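Long-range contact in Poly(Beta-D-mannuronate) lyase (Pseudopedobacter saltans, PDB 7O79), which is a family 6 polysaccharide lyase with a parallel beta-helix fold that probably cleaves alginate at mannuronate linkages: residues G257-N269 / P310-N322. Residues are numbered along the deposited sequence; the frame is centred on the assembly and turned at random.
Sequences GIRLAGQGHHVVN and PRYGHVKDGLYVN
H266 pairs with L319 in parallel register, through bonds made by its neighbours H265 and V267. L319 N gives a nearly straight bond to H265 O (2.7 Å), and L319 O takes V267 N at 2.7 Å. At the turn, G264 N bonds K316 O, and V315 CA points its hydrogen at G262 O (3.2 Å).

The apolar contacts centre on Y320. Its CD1 lies 3.5 Å from V267 CB, and CE1 meets V267 CG2. L260 CG sits at the edge of the same ring. With CG anti to its carbonyl carbon (chi1 -60°), Y320 runs alongside H265, and its OH comes to the edge of the imidazole, 3.6 Å from H265 CD2. H265 NE2 donates to A261 O at 2.7 Å, with that oxygen near the ring plane. ND1 accepts from the backbone N of N240, on the preceding coil. Bonds at both ring nitrogens limit its rotation.

One water links polar atoms of both turns. It donates to G262 O and K316 O and accepts from Y320 OH (2.8 Å). The Q263 and K316 side chains, partly exposed, run side by side, and another water joins Q263 OE1 to K316 NZ.

Successive coils of the beta-helix thus stack through backbone bonds, while a water takes the proton of the Y320 hydroxyl and ties it to backbone carbonyls of both turns.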
loop_
_atom_site.group_PDB
_atom_site.type_symbol
_atom_site.label_atom_id
_atom_site.label_comp_id
_atom_site.label_asym_id
_atom_site.label_seq_id
_atom_site.Cartn_x
_atom_site.Cartn_y
_atom_site.Cartn_z
ATOM N N GLY A 257 0.757 10.266 -9.019
ATOM C CA GLY A 257 -0.409 9.419 -9.087
ATOM C C GLY A 257 -0.151 7.938 -8.895
ATOM O O GLY A 257 0.089 7.459 -7.775
ATOM N N ILE A 258 -0.230 7.202 -9.996
ATOM C CA ILE A 258 -0.154 5.748 -9.996
ATOM C C ILE A 258 1.030 5.312 -10.852
ATOM O O ILE A 258 1.282 5.881 -11.921
ATOM C CB ILE A 258 -1.491 5.144 -10.489
ATOM C CG1 ILE A 258 -2.618 5.539 -9.526
ATOM C CG2 ILE A 258 -1.411 3.642 -10.635
ATOM C CD1 ILE A 258 -4.030 5.462 -10.117
ATOM N N ARG A 259 1.770 4.314 -10.365
ATOM C CA ARG A 259 2.934 3.793 -11.071
ATOM C C ARG A 259 2.958 2.270 -11.008
ATOM O O ARG A 259 2.797 1.688 -9.929
ATOM C CB ARG A 259 4.219 4.363 -10.488
ATOM C CG ARG A 259 5.440 3.564 -10.847
ATOM C CD ARG A 259 6.699 4.396 -10.752
ATOM N NE ARG A 259 7.228 4.547 -9.398
ATOM C CZ ARG A 259 8.063 3.699 -8.794
ATOM N NH1 ARG A 259 8.429 2.564 -9.388
ATOM N NH2 ARG A 259 8.523 3.977 -7.576
ATOM N N LEU A 260 3.155 1.621 -12.164
ATOM C CA LEU A 260 3.099 0.166 -12.239
ATOM C C LEU A 260 4.321 -0.405 -12.942
ATOM O O LEU A 260 4.782 0.142 -13.952
ATOM C CB LEU A 260 1.867 -0.351 -13.012
ATOM C CG LEU A 260 0.492 -0.475 -12.354
ATOM C CD1 LEU A 260 0.544 -1.460 -11.173
ATOM C CD2 LEU A 260 -0.061 0.861 -11.961
ATOM N N ALA A 261 4.796 -1.543 -12.434
ATOM C CA ALA A 261 5.521 -2.536 -13.227
ATOM C C ALA A 261 4.700 -3.822 -13.259
ATOM O O ALA A 261 3.937 -4.102 -12.328
ATOM C CB ALA A 261 6.910 -2.822 -12.640
ATOM N N GLY A 262 4.845 -4.608 -14.328
ATOM C CA GLY A 262 4.264 -5.938 -14.359
ATOM C C GLY A 262 3.031 -6.034 -15.249
ATOM O O GLY A 262 2.577 -5.063 -15.861
ATOM N N GLN A 263 2.485 -7.249 -15.306
ATOM C CA GLN A 263 1.507 -7.572 -16.328
ATOM C C GLN A 263 0.127 -7.815 -15.727
ATOM O O GLN A 263 -0.010 -8.207 -14.564
ATOM C CB GLN A 263 1.949 -8.789 -17.149
ATOM C CG GLN A 263 1.968 -10.102 -16.383
ATOM C CD GLN A 263 2.443 -11.275 -17.255
ATOM O OE1 GLN A 263 3.638 -11.399 -17.551
ATOM N NE2 GLN A 263 1.509 -12.127 -17.667
ATOM N N GLY A 264 -0.893 -7.552 -16.544
ATOM C CA GLY A 264 -2.249 -7.929 -16.217
ATOM C C GLY A 264 -2.963 -7.029 -15.244
ATOM O O GLY A 264 -4.018 -7.426 -14.732
ATOM N N HIS A 265 -2.428 -5.841 -14.963
ATOM C CA HIS A 265 -3.046 -4.938 -13.998
ATOM C C HIS A 265 -4.345 -4.356 -14.534
ATOM O O HIS A 265 -4.550 -4.253 -15.747
ATOM C CB HIS A 265 -2.086 -3.800 -13.639
ATOM C CG HIS A 265 -0.785 -4.275 -13.081
ATOM N ND1 HIS A 265 -0.709 -5.210 -12.071
ATOM C CD2 HIS A 265 0.494 -4.000 -13.439
ATOM C CE1 HIS A 265 0.563 -5.444 -11.791
ATOM N NE2 HIS A 265 1.311 -4.727 -12.610
ATOM N N HIS A 266 -5.230 -3.990 -13.600
ATOM C CA HIS A 266 -6.489 -3.294 -13.874
ATOM C C HIS A 266 -6.423 -1.979 -13.125
ATOM O O HIS A 266 -6.427 -1.965 -11.889
ATOM C CB HIS A 266 -7.704 -4.110 -13.413
ATOM C CG HIS A 266 -7.998 -5.300 -14.269
ATOM N ND1 HIS A 266 -9.051 -6.152 -14.015
ATOM C CD2 HIS A 266 -7.379 -5.785 -15.373
ATOM C CE1 HIS A 266 -9.066 -7.110 -14.927
ATOM N NE2 HIS A 266 -8.069 -6.906 -15.768
ATOM N N VAL A 267 -6.328 -0.881 -13.856
ATOM C CA VAL A 267 -6.191 0.438 -13.257
ATOM C C VAL A 267 -7.329 1.263 -13.837
ATOM O O VAL A 267 -7.225 1.768 -14.955
ATOM C CB VAL A 267 -4.820 1.070 -13.535
ATOM C CG1 VAL A 267 -4.778 2.494 -13.049
ATOM C CG2 VAL A 267 -3.736 0.268 -12.844
ATOM N N VAL A 268 -8.436 1.364 -13.098
ATOM C CA VAL A 268 -9.713 1.848 -13.632
ATOM C C VAL A 268 -10.388 2.764 -12.623
ATOM O O VAL A 268 -10.325 2.528 -11.412
ATOM C CB VAL A 268 -10.656 0.677 -13.995
ATOM C CG1 VAL A 268 -11.863 1.190 -14.771
ATOM C CG2 VAL A 268 -9.905 -0.381 -14.820
ATOM N N ASN A 269 -11.057 3.810 -13.134
ATOM C CA ASN A 269 -11.917 4.691 -12.341
ATOM C C ASN A 269 -11.173 5.419 -11.229
ATOM O O ASN A 269 -11.756 5.717 -10.181
ATOM C CB ASN A 269 -13.112 3.924 -11.770
ATOM C CG ASN A 269 -14.078 3.485 -12.856
ATOM O OD1 ASN A 269 -14.428 4.279 -13.730
ATOM N ND2 ASN A 269 -14.496 2.224 -12.819
ATOM N N PRO A 310 13.777 -10.094 -13.289
ATOM C CA PRO A 310 14.014 -8.721 -13.744
ATOM C C PRO A 310 13.969 -7.762 -12.573
ATOM O O PRO A 310 13.285 -7.996 -11.573
ATOM C CB PRO A 310 12.869 -8.448 -14.734
ATOM C CG PRO A 310 11.936 -9.572 -14.637
ATOM C CD PRO A 310 12.456 -10.607 -13.701
ATOM N N ARG A 311 14.731 -6.670 -12.719
ATOM C CA ARG A 311 14.633 -5.555 -11.781
ATOM C C ARG A 311 13.222 -4.973 -11.769
ATOM O O ARG A 311 12.702 -4.618 -10.704
ATOM C CB ARG A 311 15.654 -4.475 -12.148
ATOM C CG ARG A 311 17.095 -4.782 -11.665
ATOM C CD ARG A 311 18.102 -3.924 -12.422
ATOM N NE ARG A 311 19.432 -4.072 -11.825
ATOM C CZ ARG A 311 20.319 -4.992 -12.195
ATOM N NH1 ARG A 311 20.038 -5.830 -13.187
ATOM N NH2 ARG A 311 21.492 -5.068 -11.582
ATOM N N TYR A 312 12.598 -4.853 -12.947
ATOM C CA TYR A 312 11.209 -4.400 -13.099
ATOM C C TYR A 312 10.492 -5.311 -14.094
ATOM O O TYR A 312 11.043 -5.623 -15.151
ATOM C CB TYR A 312 11.140 -2.930 -13.581
ATOM C CG TYR A 312 11.601 -1.940 -12.527
ATOM C CD1 TYR A 312 12.956 -1.651 -12.371
ATOM C CD2 TYR A 312 10.691 -1.320 -11.669
ATOM C CE1 TYR A 312 13.399 -0.779 -11.393
ATOM C CE2 TYR A 312 11.124 -0.425 -10.695
ATOM C CZ TYR A 312 12.488 -0.165 -10.566
ATOM O OH TYR A 312 12.956 0.715 -9.616
ATOM N N GLY A 313 9.277 -5.743 -13.759
ATOM C CA GLY A 313 8.494 -6.539 -14.699
ATOM C C GLY A 313 7.989 -5.726 -15.887
ATOM O O GLY A 313 7.528 -4.592 -15.750
ATOM N N HIS A 314 8.081 -6.328 -17.073
ATOM C CA HIS A 314 7.540 -5.745 -18.295
ATOM C C HIS A 314 6.058 -5.420 -18.099
ATOM O O HIS A 314 5.300 -6.247 -17.592
ATOM C CB HIS A 314 7.726 -6.762 -19.429
ATOM C CG HIS A 314 7.570 -6.200 -20.808
ATOM N ND1 HIS A 314 7.680 -6.983 -21.938
ATOM C CD2 HIS A 314 7.340 -4.937 -21.246
ATOM C CE1 HIS A 314 7.524 -6.228 -23.011
ATOM N NE2 HIS A 314 7.310 -4.985 -22.619
ATOM N N VAL A 315 5.647 -4.202 -18.455
ATOM C CA VAL A 315 4.243 -3.800 -18.319
ATOM C C VAL A 315 3.515 -4.211 -19.596
ATOM O O VAL A 315 3.617 -3.556 -20.644
ATOM C CB VAL A 315 4.079 -2.304 -18.036
ATOM C CG1 VAL A 315 2.592 -1.962 -17.876
ATOM C CG2 VAL A 315 4.816 -1.891 -16.762
ATOM N N LYS A 316 2.752 -5.285 -19.511
ATOM C CA LYS A 316 1.987 -5.730 -20.661
ATOM C C LYS A 316 0.619 -6.219 -20.225
ATOM O O LYS A 316 0.379 -6.520 -19.054
ATOM C CB LYS A 316 2.731 -6.824 -21.434
ATOM C CG LYS A 316 3.041 -8.054 -20.612
ATOM C CD LYS A 316 4.069 -8.933 -21.333
ATOM C CE LYS A 316 4.043 -10.349 -20.793
ATOM N NZ LYS A 316 4.979 -11.253 -21.527
ATOM N N ASP A 317 -0.298 -6.242 -21.188
ATOM C CA ASP A 317 -1.557 -6.957 -21.062
ATOM C C ASP A 317 -2.460 -6.314 -20.010
ATOM O O ASP A 317 -3.341 -6.976 -19.461
ATOM C CB ASP A 317 -1.309 -8.416 -20.666
ATOM C CG ASP A 317 -0.521 -9.181 -21.715
ATOM O OD1 ASP A 317 -0.557 -8.825 -22.911
ATOM O OD2 ASP A 317 0.077 -10.214 -21.338
ATOM N N GLY A 318 -2.219 -5.042 -19.666
ATOM C CA GLY A 318 -2.964 -4.397 -18.605
ATOM C C GLY A 318 -4.145 -3.582 -19.124
ATOM O O GLY A 318 -4.256 -3.299 -20.315
ATOM N N LEU A 319 -5.032 -3.210 -18.197
ATOM C CA LEU A 319 -6.196 -2.381 -18.501
ATOM C C LEU A 319 -6.041 -1.056 -17.766
ATOM O O LEU A 319 -6.066 -1.020 -16.531
ATOM C CB LEU A 319 -7.488 -3.085 -18.081
ATOM C CG LEU A 319 -8.795 -2.518 -18.637
ATOM C CD1 LEU A 319 -8.960 -2.855 -20.128
ATOM C CD2 LEU A 319 -9.982 -3.040 -17.825
ATOM N N TYR A 320 -5.896 0.037 -18.516
ATOM C CA TYR A 320 -5.668 1.371 -17.957
ATOM C C TYR A 320 -6.743 2.300 -18.527
ATOM O O TYR A 320 -6.456 3.057 -19.448
ATOM C CB TYR A 320 -4.231 1.858 -18.292
ATOM C CG TYR A 320 -3.172 0.926 -17.726
ATOM C CD1 TYR A 320 -2.776 1.024 -16.397
ATOM C CD2 TYR A 320 -2.607 -0.076 -18.508
ATOM C CE1 TYR A 320 -1.811 0.152 -15.866
ATOM C CE2 TYR A 320 -1.641 -0.958 -17.979
ATOM C CZ TYR A 320 -1.265 -0.837 -16.657
ATOM O OH TYR A 320 -0.313 -1.693 -16.131
ATOM N N VAL A 321 -7.968 2.236 -17.969
ATOM C CA VAL A 321 -9.164 2.762 -18.630
ATOM C C VAL A 321 -9.974 3.618 -17.667
ATOM O O VAL A 321 -9.986 3.384 -16.452
ATOM C CB VAL A 321 -10.047 1.608 -19.199
ATOM C CG1 VAL A 321 -11.259 2.147 -19.924
ATOM C CG2 VAL A 321 -9.256 0.790 -20.189
ATOM N N ASN A 322 -10.660 4.627 -18.221
ATOM C CA ASN A 322 -11.640 5.415 -17.469
ATOM C C ASN A 322 -11.050 6.042 -16.218
ATOM O O ASN A 322 -11.684 6.052 -15.158
ATOM C CB ASN A 322 -12.856 4.576 -17.098
ATOM C CG ASN A 322 -13.691 4.230 -18.298
ATOM O OD1 ASN A 322 -13.853 3.065 -18.637
ATOM N ND2 ASN A 322 -14.236 5.257 -18.949
HETATM O O HOH W 1 11.069 1.978 -8.011
HETATM O O HOH W 2 0.016 -4.399 -16.847
HETATM O O HOH W 3 -0.954 -11.136 -18.615
HETATM O O HOH W 4 5.701 -9.058 -16.909
HETATM O O HOH W 5 4.919 -13.149 -19.340
#